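Local structure of clan CA, family C40, NlpC/P60 superfamily cysteine peptidase (Trichomonas vaginalis, 6BIO) at residues A[48-52]-A[174-178]; A[161-165]-A[185-189]. The protein probably acts as a cysteine peptidase of the NlpC/P60 type that hydrolyses bacterial peptidoglycan. All blocks are in the same frame, centred on the assembly; numbering follows the deposited sequence.

Interaction 1. Residues A[48-52]-A[174-178]; sequences LYFDY and MSGPD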
loop_
_atom_site.group_PDB
_atom_site.type_symbol
_atom_site.label_atom_id
_atom_site.label_comp_id
_atom_site.label_asym_id
_atom_site.label_seq_id
_atom_site.Cartn_x
_atom_site.Cartn_y
_atom_site.Cartn_z
ATOM N N LEU A 48 -9.343 -6.000 -7.264
ATOM C CA LEU A 48 -8.354 -6.103 -6.198
ATOM C C LEU A 48 -8.045 -7.575 -5.958
ATOM O O LEU A 48 -8.763 -8.445 -6.445
ATOM C CB LEU A 48 -8.795 -5.410 -4.903
ATOM C CG LEU A 48 -8.922 -3.903 -4.994
ATOM C CD1 LEU A 48 -9.467 -3.368 -3.679
ATOM C CD2 LEU A 48 -7.618 -3.233 -5.382
ATOM N N TYR A 49 -6.943 -7.849 -5.234
ATOM C CA TYR A 49 -6.290 -9.162 -5.291
ATOM C C TYR A 49 -6.035 -9.772 -3.914
ATOM O O TYR A 49 -5.881 -9.072 -2.912
ATOM C CB TYR A 49 -4.993 -9.078 -6.121
ATOM C CG TYR A 49 -5.289 -8.631 -7.519
ATOM C CD1 TYR A 49 -5.818 -9.507 -8.444
ATOM C CD2 TYR A 49 -5.175 -7.292 -7.881
ATOM C CE1 TYR A 49 -6.130 -9.109 -9.725
ATOM C CE2 TYR A 49 -5.524 -6.872 -9.121
ATOM C CZ TYR A 49 -6.006 -7.773 -10.057
ATOM O OH TYR A 49 -6.354 -7.347 -11.331
ATOM N N PHE A 50 -5.950 -11.099 -3.921
ATOM C CA PHE A 50 -5.710 -11.878 -2.721
ATOM C C PHE A 50 -4.530 -11.341 -1.929
ATOM O O PHE A 50 -3.470 -11.036 -2.485
ATOM C CB PHE A 50 -5.428 -13.316 -3.159
ATOM C CG PHE A 50 -5.093 -14.231 -2.028
ATOM C CD1 PHE A 50 -6.045 -14.605 -1.094
ATOM C CD2 PHE A 50 -3.795 -14.653 -1.877
ATOM C CE1 PHE A 50 -5.666 -15.409 -0.045
ATOM C CE2 PHE A 50 -3.430 -15.513 -0.826
ATOM C CZ PHE A 50 -4.352 -15.862 0.089
ATOM N N ASP A 51 -4.711 -11.223 -0.609
ATOM C CA ASP A 51 -3.679 -10.854 0.349
ATOM C C ASP A 51 -3.278 -9.389 0.290
ATOM O O ASP A 51 -2.336 -9.011 0.966
ATOM C CB ASP A 51 -2.478 -11.792 0.289
ATOM C CG ASP A 51 -1.672 -11.829 1.570
ATOM O OD1 ASP A 51 -2.275 -11.967 2.651
ATOM O OD2 ASP A 51 -0.435 -11.782 1.502
ATOM N N TYR A 52 -4.004 -8.564 -0.467
ATOM C CA TYR A 52 -3.859 -7.125 -0.337
ATOM C C TYR A 52 -4.472 -6.666 0.981
ATOM O O TYR A 52 -5.445 -7.235 1.476
ATOM C CB TYR A 52 -4.555 -6.408 -1.507
ATOM C CG TYR A 52 -3.774 -6.340 -2.824
ATOM C CD1 TYR A 52 -2.663 -7.149 -3.062
ATOM C CD2 TYR A 52 -4.155 -5.448 -3.829
ATOM C CE1 TYR A 52 -1.978 -7.077 -4.252
ATOM C CE2 TYR A 52 -3.461 -5.381 -5.011
ATOM C CZ TYR A 52 -2.375 -6.186 -5.225
ATOM O OH TYR A 52 -1.688 -6.116 -6.407
ATOM N N MET A 174 -0.727 -12.491 -11.689
ATOM C CA MET A 174 -0.612 -12.723 -10.255
ATOM C C MET A 174 0.073 -11.559 -9.548
ATOM O O MET A 174 0.909 -10.857 -10.127
ATOM C CB MET A 174 0.139 -14.031 -9.996
ATOM C CG MET A 174 -0.540 -15.228 -10.571
ATOM S SD MET A 174 -2.165 -15.510 -9.913
ATOM C CE MET A 174 -1.739 -16.174 -8.357
ATOM N N SER A 175 -0.276 -11.392 -8.278
ATOM C CA SER A 175 0.233 -10.311 -7.458
ATOM C C SER A 175 0.513 -10.772 -6.021
ATOM O O SER A 175 0.366 -9.990 -5.078
ATOM C CB SER A 175 -0.686 -9.104 -7.476
ATOM O OG SER A 175 -1.985 -9.471 -7.108
ATOM N N GLY A 176 0.949 -12.010 -5.832
ATOM C CA GLY A 176 1.454 -12.473 -4.550
ATOM C C GLY A 176 0.478 -13.294 -3.757
ATOM O O GLY A 176 -0.726 -13.331 -4.047
ATOM N N PRO A 177 0.975 -13.933 -2.688
ATOM C CA PRO A 177 2.307 -13.719 -2.108
ATOM C C PRO A 177 3.455 -14.472 -2.762
ATOM O O PRO A 177 4.587 -14.087 -2.532
ATOM C CB PRO A 177 2.143 -14.229 -0.656
ATOM C CG PRO A 177 1.087 -15.225 -0.773
ATOM C CD PRO A 177 0.102 -14.673 -1.775
ATOM N N ASP A 178 3.185 -15.520 -3.537
ATOM C CA ASP A 178 4.258 -16.384 -4.005
ATOM C C ASP A 178 4.620 -16.196 -5.460
ATOM O O ASP A 178 5.755 -16.512 -5.831
ATOM C CB ASP A 178 3.888 -17.848 -3.869
ATOM C CG ASP A 178 3.826 -18.254 -2.446
ATOM O OD1 ASP A 178 4.851 -18.100 -1.725
ATOM O OD2 ASP A 178 2.761 -18.695 -2.054
HETATM O O HOH W 1 -0.782 -10.034 -2.540
HETATM O O HOH W 2 -2.514 -11.434 -5.041
#

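Interaction 2. Residues A[161-165]-A[185-189]; sequences LVKTK and LMQWA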
loop_
_atom_site.group_PDB
_atom_site.type_symbol
_atom_site.label_atom_id
_atom_site.label_comp_id
_atom_site.label_asym_id
_atom_site.label_seq_id
_atom_site.Cartn_x
_atom_site.Cartn_y
_atom_site.Cartn_z
ATOM N N LEU A 161 10.782 -3.856 -0.220
ATOM C CA LEU A 161 9.680 -4.809 -0.402
ATOM C C LEU A 161 9.864 -5.673 -1.652
ATOM O O LEU A 161 9.638 -6.883 -1.593
ATOM C CB LEU A 161 8.342 -4.065 -0.431
ATOM C CG LEU A 161 7.861 -3.686 0.969
ATOM C CD1 LEU A 161 6.942 -2.483 0.959
ATOM C CD2 LEU A 161 7.159 -4.879 1.623
ATOM N N VAL A 162 10.255 -5.080 -2.795
ATOM C CA VAL A 162 10.442 -5.942 -3.963
ATOM C C VAL A 162 11.629 -6.877 -3.779
ATOM O O VAL A 162 11.600 -8.003 -4.293
ATOM C CB VAL A 162 10.481 -5.193 -5.309
ATOM C CG1 VAL A 162 9.193 -4.457 -5.566
ATOM C CG2 VAL A 162 11.690 -4.248 -5.384
ATOM N N LYS A 163 12.669 -6.465 -3.047
ATOM C CA LYS A 163 13.775 -7.382 -2.770
ATOM C C LYS A 163 13.302 -8.609 -2.020
ATOM O O LYS A 163 13.845 -9.683 -2.230
ATOM C CB LYS A 163 14.895 -6.684 -2.000
ATOM C CG LYS A 163 15.629 -5.649 -2.826
ATOM C CD LYS A 163 16.629 -4.864 -1.983
ATOM C CE LYS A 163 17.169 -3.696 -2.774
ATOM N NZ LYS A 163 18.291 -2.994 -2.035
ATOM N N THR A 164 12.300 -8.468 -1.144
ATOM C CA THR A 164 11.809 -9.615 -0.377
ATOM C C THR A 164 11.167 -10.659 -1.275
ATOM O O THR A 164 10.882 -11.776 -0.801
ATOM C CB THR A 164 10.786 -9.222 0.708
ATOM O OG1 THR A 164 9.515 -8.904 0.139
ATOM C CG2 THR A 164 11.296 -8.088 1.596
ATOM N N LYS A 165 10.904 -10.315 -2.549
ATOM C CA LYS A 165 10.282 -11.246 -3.476
ATOM C C LYS A 165 11.245 -11.773 -4.531
ATOM O O LYS A 165 10.813 -12.504 -5.452
ATOM C CB LYS A 165 9.050 -10.629 -4.138
ATOM C CG LYS A 165 7.974 -10.238 -3.092
ATOM C CD LYS A 165 7.467 -11.427 -2.305
ATOM C CE LYS A 165 6.396 -10.991 -1.333
ATOM N NZ LYS A 165 5.682 -12.126 -0.706
ATOM N N LEU A 185 3.787 -7.159 -9.201
ATOM C CA LEU A 185 4.818 -6.920 -8.212
ATOM C C LEU A 185 4.824 -5.466 -7.774
ATOM O O LEU A 185 4.984 -5.170 -6.583
ATOM C CB LEU A 185 6.186 -7.354 -8.789
ATOM C CG LEU A 185 7.384 -7.192 -7.861
ATOM C CD1 LEU A 185 7.274 -8.093 -6.611
ATOM C CD2 LEU A 185 8.664 -7.497 -8.589
ATOM N N MET A 186 4.670 -4.520 -8.722
ATOM C CA MET A 186 4.689 -3.100 -8.375
ATOM C C MET A 186 3.491 -2.755 -7.522
ATOM O O MET A 186 3.634 -2.076 -6.503
ATOM C CB MET A 186 4.675 -2.252 -9.640
ATOM C CG MET A 186 5.756 -2.517 -10.696
ATOM S SD MET A 186 7.490 -2.256 -10.189
ATOM C CE MET A 186 7.883 -3.890 -9.528
ATOM N N GLN A 187 2.305 -3.212 -7.926
ATOM C CA GLN A 187 1.099 -2.847 -7.193
ATOM C C GLN A 187 1.125 -3.449 -5.795
ATOM O O GLN A 187 0.768 -2.780 -4.819
ATOM C CB GLN A 187 -0.143 -3.268 -7.959
ATOM C CG GLN A 187 -1.436 -2.784 -7.297
ATOM C CD GLN A 187 -2.682 -3.303 -7.962
ATOM O OE1 GLN A 187 -2.874 -4.513 -8.123
ATOM N NE2 GLN A 187 -3.565 -2.400 -8.329
ATOM N N TRP A 188 1.576 -4.701 -5.682
ATOM C CA TRP A 188 1.688 -5.349 -4.383
ATOM C C TRP A 188 2.610 -4.551 -3.460
ATOM O O TRP A 188 2.316 -4.336 -2.273
ATOM C CB TRP A 188 2.198 -6.793 -4.577
ATOM C CG TRP A 188 2.609 -7.386 -3.251
ATOM C CD1 TRP A 188 1.813 -7.932 -2.317
ATOM C CD2 TRP A 188 3.925 -7.344 -2.684
ATOM N NE1 TRP A 188 2.550 -8.236 -1.190
ATOM C CE2 TRP A 188 3.843 -7.877 -1.388
ATOM C CE3 TRP A 188 5.166 -6.915 -3.154
ATOM C CZ2 TRP A 188 4.962 -7.989 -0.563
ATOM C CZ3 TRP A 188 6.251 -7.027 -2.324
ATOM C CH2 TRP A 188 6.133 -7.533 -1.035
ATOM N N ALA A 189 3.795 -4.188 -3.951
ATOM C CA ALA A 189 4.769 -3.536 -3.082
ATOM C C ALA A 189 4.178 -2.253 -2.512
ATOM O O ALA A 189 4.315 -1.948 -1.323
ATOM C CB ALA A 189 6.065 -3.251 -3.840
#

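Interaction 1. Residues A[48-52]-A[174-178]
Ser175 is the residue most deeply engaged here. It points at a type II turn, Tyr49 to Tyr52, closed by Tyr52 N to Tyr49 O at 3.1 Å. Its OG lies 3.2 Å from Tyr49 CB, and its CB lies 3.3 Å from Tyr52 OH, a hydroxyl that is hydrogen-bonded to Gln187. Pro177 and Phe50 form the apolar part. Pro177 CD meets the ring edge of Phe50 at CE2, 3.8 Å away. The Gly176-Pro177 peptide is cis. Two waters fill the gap between the backbones. Water 1 joins Phe50 O (2.9 Å) to Ser175 O (2.8 Å). Water 2 joins Phe50 O (2.8 Å) to Ser175 OG (2.9 Å) and Gly176 O (2.8 Å). Asp51, at the turn, forms salt bridges with Arg22 and Arg192. The contact is a water-mediated interface between the N-terminal beta domain, probably SH3-like, and the NlpC/P60 domain.

Interaction 2. Residues A[161-165]-A[185-189]
Apolar packing dominates this buried contact between residues 161-165, at the C-terminal end of helix 154-163, and helix 182-191. The backbones come closest at Leu161 and Ala189, whose CA atoms are 5.7 Å apart. The small Ala189 side chain permits this approach. Its CB lies 4.2 Å from Leu161 CB and 3.8 Å from Val162 CG1. Val162 CG1 also meets Leu185 CG at 4.0 Å and Met186 CE at 4.2 Å. Lys165 CB adds a contact with Leu185 CD1, also at 4.0 Å.

The two helices belong to the papain-like fold of NlpC/P60 domains, in which helices pack on an antiparallel sheet. Val162 and Met186 extend the core to that sheet, where both touch Met240 of strand 237-243. In this family the catalytic cysteine usually sits at the start of the helix equivalent to 182-191.

Aromatic contacts centre on Trp188, the residue with the largest area buried here. Lys165 CE lies over one face of the indole, 3.4 Å from Trp188 CZ2. The Lys165 ammonium continues past the ring to Pro177 O, its hydrogen-bond partner. Leu161 O lies at the ring edge, 3.5 Å from Trp188 CZ3, while Leu161 CD2 reaches Trp188 CH2 at 3.9 Å. Tyr180 packs edge-to-face with the same indole.

Within 161-165, Thr164 OG1 donates to Leu161 O at 2.7 Å and Lys165 N bonds Val162 O at 3.0 Å; in the other helix Ala189 N bonds Leu185 O at 3.1 Å.

Overall arrangement
The centres of interactions 1 and 2 are about 11 Å apart, and their residues touch directly. Interaction 1 joins the N-terminal beta domain to the NlpC/P60 domain, whereas interaction 2 lies in the core of the latter. Two probable hydrogen bonds link them: Tyr52 OH to Gln187 OE1 at 2.6 Å, and Pro177 O to Lys165 NZ at 2.9 Å. Tyr49 CD2 also packs against Gln187 OE1 at 3.6 Å. Helix 182-191 meets helix 154-163 through interaction 2 and the turn at 49-52 through Gln187. As in relatives, this helix probably begins at the active site.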